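Local atomic coordinates of glycosyltransferase (duf1792) (Streptococcus sanguinis, PDB entry 5V4A), a protein that is the C-terminal glycosyltransferase domain of a longer protein, binds UDP, and probably serves export of a serine-rich repeat cell wall protein. Residues A[237-245]-A[252-260]. Sequence-based numbering, arbitrary orientation.
Sequences HKVKLSHKH and DQDIEFRDD. With UDP (uridine-5'-diphosphate), chain C.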
ATOM      1  N   HIS A 237      22.258   5.339   8.790  1.00 30.53           N
ATOM      2  CA  HIS A 237      22.293   5.988  10.095  1.00 21.90           C
ATOM      3  C   HIS A 237      21.306   7.150  10.117  1.00 24.38           C
ATOM      4  O   HIS A 237      20.844   7.612   9.073  1.00 19.02           O
ATOM      5  CB  HIS A 237      23.708   6.499  10.444  1.00 41.80           C
ATOM      6  CG  HIS A 237      24.786   5.480  10.247  1.00 62.67           C
ATOM      7  ND1 HIS A 237      25.502   5.369   9.073  1.00 67.71           N
ATOM      8  CD2 HIS A 237      25.265   4.517  11.070  1.00 68.16           C
ATOM      9  CE1 HIS A 237      26.377   4.385   9.183  1.00 68.37           C
ATOM     10  NE2 HIS A 237      26.252   3.850  10.385  1.00 68.45           N
ATOM     11  N   LYS A 238      20.976   7.608  11.332  1.00 21.52           N
ATOM     12  CA  LYS A 238      20.050   8.732  11.533  1.00 24.74           C
ATOM     13  C   LYS A 238      20.771  10.056  11.269  1.00 24.81           C
ATOM     14  O   LYS A 238      21.037  10.856  12.169  1.00 30.58           O
ATOM     15  CB  LYS A 238      19.448   8.702  12.929  1.00 27.80           C
ATOM     16  CG  LYS A 238      18.502   7.536  13.194  1.00 31.86           C
ATOM     17  CD  LYS A 238      18.072   7.522  14.655  1.00 33.98           C
ATOM     18  CE  LYS A 238      17.124   6.376  14.969  1.00 34.53           C
ATOM     19  NZ  LYS A 238      17.549   5.099  14.343  1.00 37.34           N
ATOM     20  N   VAL A 239      21.089  10.271   9.995  1.00 17.64           N
ATOM     21  CA  VAL A 239      21.844  11.449   9.576  1.00 27.03           C
ATOM     22  C   VAL A 239      21.015  12.708   9.790  1.00 21.72           C
ATOM     23  O   VAL A 239      19.839  12.766   9.407  1.00 18.10           O
ATOM     24  CB  VAL A 239      22.261  11.314   8.106  1.00 27.77           C
ATOM     25  CG1 VAL A 239      23.019  12.553   7.668  1.00 24.65           C
ATOM     26  CG2 VAL A 239      23.089  10.050   7.907  1.00 30.12           C
ATOM     27  N   LYS A 240      21.629  13.744  10.372  1.00 18.57           N
ATOM     28  CA  LYS A 240      20.876  14.950  10.692  1.00 18.64           C
ATOM     29  C   LYS A 240      20.672  15.823   9.457  1.00 17.15           C
ATOM     30  O   LYS A 240      21.597  16.035   8.659  1.00 17.45           O
ATOM     31  CB  LYS A 240      21.574  15.757  11.787  1.00 20.67           C
ATOM     32  CG  LYS A 240      20.750  16.961  12.252  1.00 25.39           C
ATOM     33  CD  LYS A 240      21.471  17.763  13.317  1.00 18.54           C
ATOM     34  CE  LYS A 240      20.635  18.944  13.729  1.00 17.86           C
ATOM     35  NZ  LYS A 240      20.210  19.752  12.547  1.00 17.53           N
ATOM     36  N   LEU A 241      19.447  16.327   9.304  1.00 16.63           N
ATOM     37  CA  LEU A 241      19.123  17.264   8.236  1.00 16.42           C
ATOM     38  C   LEU A 241      19.315  18.693   8.731  1.00 19.39           C
ATOM     39  O   LEU A 241      19.112  19.004   9.908  1.00 24.11           O
ATOM     40  CB  LEU A 241      17.679  17.065   7.752  1.00 22.48           C
ATOM     41  CG  LEU A 241      17.295  15.632   7.377  1.00 21.43           C
ATOM     42  CD1 LEU A 241      15.785  15.501   7.112  1.00 27.51           C
ATOM     43  CD2 LEU A 241      18.088  15.172   6.164  1.00 28.35           C
ATOM     44  N   SER A 242      19.695  19.568   7.812  1.00 19.98           N
ATOM     45  CA  SER A 242      20.074  20.914   8.200  1.00 17.06           C
ATOM     46  C   SER A 242      18.965  21.950   8.014  1.00 16.74           C
ATOM     47  O   SER A 242      19.127  23.080   8.491  1.00 19.80           O
ATOM     48  CB  SER A 242      21.356  21.330   7.455  1.00 17.57           C
ATOM     49  OG  SER A 242      21.090  21.725   6.131  1.00 24.82           O
ATOM     50  N   HIS A 243      17.877  21.629   7.295  1.00 16.26           N
ATOM     51  CA  HIS A 243      16.877  22.633   6.939  1.00 16.04           C
ATOM     52  C   HIS A 243      15.512  22.384   7.572  1.00 16.35           C
ATOM     53  O   HIS A 243      14.549  23.079   7.239  1.00 15.41           O
ATOM     54  CB  HIS A 243      16.745  22.756   5.424  1.00 21.71           C
ATOM     55  CG  HIS A 243      18.034  23.098   4.741  1.00 25.57           C
ATOM     56  ND1 HIS A 243      18.823  22.161   4.110  1.00 33.60           N
ATOM     57  CD2 HIS A 243      18.691  24.277   4.631  1.00 29.19           C
ATOM     58  CE1 HIS A 243      19.895  22.754   3.614  1.00 27.89           C
ATOM     59  NE2 HIS A 243      19.842  24.037   3.920  1.00 34.29           N
ATOM     60  N   LYS A 244      15.410  21.425   8.477  1.00 15.50           N
ATOM     61  CA  LYS A 244      14.177  21.187   9.216  1.00 18.97           C
ATOM     62  C   LYS A 244      14.536  20.256  10.357  1.00 15.72           C
ATOM     63  O   LYS A 244      15.691  19.836  10.495  1.00 16.33           O
ATOM     64  CB  LYS A 244      13.082  20.588   8.329  1.00 21.22           C
ATOM     65  CG  LYS A 244      13.478  19.293   7.681  1.00 18.99           C
ATOM     66  CD  LYS A 244      12.292  18.675   6.965  1.00 26.85           C
ATOM     67  CE  LYS A 244      12.758  17.819   5.808  1.00 29.59           C
ATOM     68  NZ  LYS A 244      11.624  17.270   4.997  1.00 28.27           N
ATOM     69  N   HIS A 245      13.523  19.944  11.171  1.00 15.04           N
ATOM     70  CA  HIS A 245      13.654  19.020  12.282  1.00 15.14           C
ATOM     71  C   HIS A 245      14.046  17.633  11.796  1.00 17.92           C
ATOM     72  O   HIS A 245      13.552  17.154  10.769  1.00 17.23           O
ATOM     73  CB  HIS A 245      12.306  18.945  13.020  1.00 14.86           C
ATOM     74  CG  HIS A 245      12.268  17.941  14.127  1.00 18.48           C
ATOM     75  ND1 HIS A 245      12.851  18.169  15.353  1.00 18.86           N
ATOM     76  CD2 HIS A 245      11.715  16.706  14.194  1.00 17.94           C
ATOM     77  CE1 HIS A 245      12.670  17.114  16.125  1.00 17.58           C
ATOM     78  NE2 HIS A 245      11.985  16.212  15.447  1.00 17.36           N
ATOM     79  N   ASP A 252      16.681  20.467  18.210  1.00 17.28           N
ATOM     80  CA  ASP A 252      16.488  21.323  17.040  1.00 17.23           C
ATOM     81  C   ASP A 252      17.570  22.388  16.910  1.00 21.52           C
ATOM     82  O   ASP A 252      17.310  23.479  16.399  1.00 18.81           O
ATOM     83  CB  ASP A 252      15.107  22.002  17.012  1.00 20.10           C
ATOM     84  CG  ASP A 252      13.987  21.055  16.648  1.00 16.11           C
ATOM     85  OD1 ASP A 252      14.265  20.038  15.987  1.00 20.16           O
ATOM     86  OD2 ASP A 252      12.815  21.364  16.976  1.00 19.33           O
ATOM     87  N   GLN A 253      18.799  22.061  17.297  1.00 17.98           N
ATOM     88  CA  GLN A 253      19.908  22.955  17.010  1.00 22.22           C
ATOM     89  C   GLN A 253      20.286  22.887  15.529  1.00 22.33           C
ATOM     90  O   GLN A 253      20.006  21.908  14.831  1.00 17.98           O
ATOM     91  CB  GLN A 253      21.118  22.598  17.875  1.00 28.26           C
ATOM     92  CG  GLN A 253      21.995  21.469  17.326  1.00 19.28           C
ATOM     93  CD  GLN A 253      21.449  20.068  17.557  1.00 19.02           C
ATOM     94  OE1 GLN A 253      20.443  19.867  18.254  1.00 23.42           O
ATOM     95  NE2 GLN A 253      22.106  19.080  16.947  1.00 25.18           N
ATOM     96  N   ASP A 254      20.914  23.963  15.044  1.00 23.00           N
ATOM     97  CA  ASP A 254      21.491  23.993  13.694  1.00 23.86           C
ATOM     98  C   ASP A 254      20.443  23.679  12.616  1.00 26.92           C
ATOM     99  O   ASP A 254      20.573  22.732  11.833  1.00 23.44           O
ATOM    100  CB  ASP A 254      22.690  23.043  13.597  1.00 24.58           C
ATOM    101  CG  ASP A 254      23.827  23.464  14.521  1.00 25.29           C
ATOM    102  OD1 ASP A 254      24.080  24.676  14.579  1.00 29.28           O
ATOM    103  OD2 ASP A 254      24.448  22.603  15.185  1.00 25.32           O
ATOM    104  N   ILE A 255      19.399  24.501  12.580  1.00 22.75           N
ATOM    105  CA  ILE A 255      18.351  24.394  11.573  1.00 25.77           C
ATOM    106  C   ILE A 255      18.177  25.753  10.906  1.00 22.80           C
ATOM    107  O   ILE A 255      17.896  26.749  11.582  1.00 24.09           O
ATOM    108  CB  ILE A 255      17.022  23.921  12.200  1.00 20.89           C
ATOM    109  CG1 ILE A 255      17.125  22.452  12.627  1.00 20.47           C
ATOM    110  CG2 ILE A 255      15.849  24.148  11.245  1.00 20.38           C
ATOM    111  CD1 ILE A 255      15.887  21.952  13.333  1.00 27.09           C
ATOM    112  N   GLU A 256      18.266  25.780   9.577  1.00 25.98           N
ATOM    113  CA  GLU A 256      18.006  26.982   8.791  1.00 23.97           C
ATOM    114  C   GLU A 256      17.027  26.607   7.682  1.00 23.46           C
ATOM    115  O   GLU A 256      17.311  25.725   6.867  1.00 23.73           O
ATOM    116  CB  GLU A 256      19.332  27.569   8.247  1.00 25.61           C
ATOM    117  CG  GLU A 256      19.891  26.892   7.003  1.00 44.02           C
ATOM    118  CD  GLU A 256      20.851  25.752   7.308  1.00 53.98           C
ATOM    119  OE1 GLU A 256      21.281  25.098   6.335  1.00 56.03           O
ATOM    120  OE2 GLU A 256      21.178  25.518   8.499  1.00 55.62           O
ATOM    121  N   PHE A 257      15.845  27.218   7.692  1.00 23.74           N
ATOM    122  CA  PHE A 257      14.783  26.805   6.777  1.00 25.82           C
ATOM    123  C   PHE A 257      15.143  27.115   5.327  1.00 25.30           C
ATOM    124  O   PHE A 257      15.700  28.172   5.016  1.00 28.29           O
ATOM    125  CB  PHE A 257      13.453  27.488   7.126  1.00 21.14           C
ATOM    126  CG  PHE A 257      12.880  27.102   8.477  1.00 20.07           C
ATOM    127  CD1 PHE A 257      13.164  25.867   9.051  1.00 19.62           C
ATOM    128  CD2 PHE A 257      12.024  27.959   9.144  1.00 19.63           C
ATOM    129  CE1 PHE A 257      12.633  25.508  10.274  1.00 24.36           C
ATOM    130  CE2 PHE A 257      11.480  27.602  10.375  1.00 22.98           C
ATOM    131  CZ  PHE A 257      11.791  26.376  10.941  1.00 18.37           C
ATOM    132  N   ARG A 258      14.793  26.196   4.432  1.00 22.90           N
ATOM    133  CA  ARG A 258      14.813  26.493   3.009  1.00 33.29           C
ATOM    134  C   ARG A 258      13.536  27.248   2.679  1.00 25.20           C
ATOM    135  O   ARG A 258      12.470  26.927   3.202  1.00 33.52           O
ATOM    136  CB  ARG A 258      14.873  25.199   2.193  1.00 34.44           C
ATOM    137  CG  ARG A 258      16.224  24.498   2.149  1.00 45.62           C
ATOM    138  CD  ARG A 258      16.951  24.659   0.808  1.00 47.99           C
ATOM    139  NE  ARG A 258      17.846  23.529   0.551  1.00 49.71           N
ATOM    140  CZ  ARG A 258      19.172  23.618   0.447  1.00 53.76           C
ATOM    141  NH1 ARG A 258      19.778  24.794   0.569  1.00 52.78           N
ATOM    142  NH2 ARG A 258      19.898  22.529   0.224  1.00 54.40           N
ATOM    143  N   ASP A 259      13.640  28.274   1.837  1.00 25.46           N
ATOM    144  CA  ASP A 259      12.428  28.983   1.446  1.00 31.03           C
ATOM    145  C   ASP A 259      11.583  28.062   0.573  1.00 33.86           C
ATOM    146  O   ASP A 259      12.000  27.679  -0.525  1.00 33.29           O
ATOM    147  CB  ASP A 259      12.753  30.283   0.722  1.00 41.21           C
ATOM    148  CG  ASP A 259      11.568  31.229   0.689  1.00 50.83           C
ATOM    149  OD1 ASP A 259      10.595  30.989   1.443  1.00 51.58           O
ATOM    150  OD2 ASP A 259      11.602  32.204  -0.093  1.00 57.73           O
ATOM    151  N   ASP A 260      10.379  27.737   1.034  1.00 30.95           N
ATOM    152  CA  ASP A 260       9.492  26.851   0.293  1.00 23.68           C
ATOM    153  C   ASP A 260       8.169  27.579   0.121  1.00 25.75           C
ATOM    154  O   ASP A 260       7.460  27.830   1.104  1.00 24.32           O
ATOM    155  CB  ASP A 260       9.315  25.517   1.023  1.00 21.25           C
ATOM    156  CG  ASP A 260       8.714  24.441   0.147  1.00 33.61           C
ATOM    157  OD1 ASP A 260       7.538  24.556  -0.264  1.00 28.27           O
ATOM    158  OD2 ASP A 260       9.446  23.474  -0.147  1.00 43.12           O
TER
HETATM  159  N1  UDP C 301       6.806  18.249  17.971  1.00 11.34           N
HETATM  160  C2  UDP C 301       6.327  19.531  17.846  1.00 10.60           C
HETATM  161  N3  UDP C 301       6.034  20.161  19.027  1.00 14.87           N
HETATM  162  C4  UDP C 301       6.174  19.647  20.301  1.00 14.81           C
HETATM  163  C5  UDP C 301       6.665  18.307  20.350  1.00  9.50           C
HETATM  164  C6  UDP C 301       6.949  17.655  19.203  1.00  9.59           C
HETATM  165  O2  UDP C 301       6.171  20.079  16.766  1.00 18.30           O
HETATM  166  O4  UDP C 301       5.854  20.341  21.284  1.00 17.16           O
HETATM  167  C1' UDP C 301       7.067  17.493  16.717  1.00 15.16           C
HETATM  168  C2' UDP C 301       8.519  17.263  16.317  1.00 20.59           C
HETATM  169  O2' UDP C 301       9.090  18.436  15.740  1.00 16.95           O
HETATM  170  C3' UDP C 301       8.344  16.100  15.316  1.00 18.77           C
HETATM  171  C4' UDP C 301       7.105  15.350  15.847  1.00 18.02           C
HETATM  172  O4' UDP C 301       6.536  16.198  16.868  1.00 13.61           O
HETATM  173  O3' UDP C 301       8.039  16.547  14.000  1.00 17.53           O
HETATM  174  C5' UDP C 301       7.361  13.965  16.393  1.00 12.73           C
HETATM  175  O5' UDP C 301       6.196  13.390  17.027  1.00 10.41           O
HETATM  176  PA  UDP C 301       6.286  12.009  17.791  1.00 14.88           P
HETATM  177  O1A UDP C 301       7.150  12.133  19.043  1.00 21.32           O
HETATM  178  O2A UDP C 301       4.893  11.530  17.970  1.00 18.96           O
HETATM  179  O3A UDP C 301       7.100  11.034  16.763  1.00 16.29           O
HETATM  180  PB  UDP C 301       7.322   9.462  16.676  1.00 14.72           P
HETATM  181  O1B UDP C 301       6.478   8.932  17.842  1.00 17.49           O
HETATM  182  O2B UDP C 301       8.830   9.306  16.982  1.00 14.63           O
HETATM  183  O3B UDP C 301       6.895   8.914  15.348  1.00 17.22           O
HETATM  184  O   HOH W   1      13.181  23.622   4.906  1.00 21.72           O
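The backbone bond from Glu256 N to Ser242 O, 3.0 Å long and nearly straight, links two irregular segments, 237-245 and 252-260, of the long loop between helices 224-233 and 261-266 in this GT-D-fold glycosyltransferase domain. The chains come closest at His243 and Phe257, CA to CA 4.7 Å. A water carries the link onward, donating to His243 O and accepting from Arg258 N. Lys240, extended until it bends at chi4 (-53°), brings NZ to three backbone carbonyls: Leu241 O of its own segment, Asp254 O at 3.1 Å, met from above the carbonyl plane, and, weakly, Gln253 O. The guanidinium of Arg258 stacks on one face of the His243 ring, centres 3.8 Å apart and planes 24° apart, while Arg258 CG makes a CH-pi contact over the same ring. Glu256 O lies at the ring's edge, 3.0 Å from His243 CD2. Ile255 CD1 packs 3.5 Å from Lys244 O, whereas the Lys244 ammonium bonds Val155 O and forms salt bridges with Asp225 and Glu229. His245 ND1 points at Asp252 OD1 in a His-carboxylate hydrogen bond whose modelled 2.4 Å is doubtfully short; Asp252 OD2 bonds Thr150 OG1. His245 NE2 hydrogen-bonds His223, and UDP O2' sits over the His245 ring face, 3.5 Å from CD2.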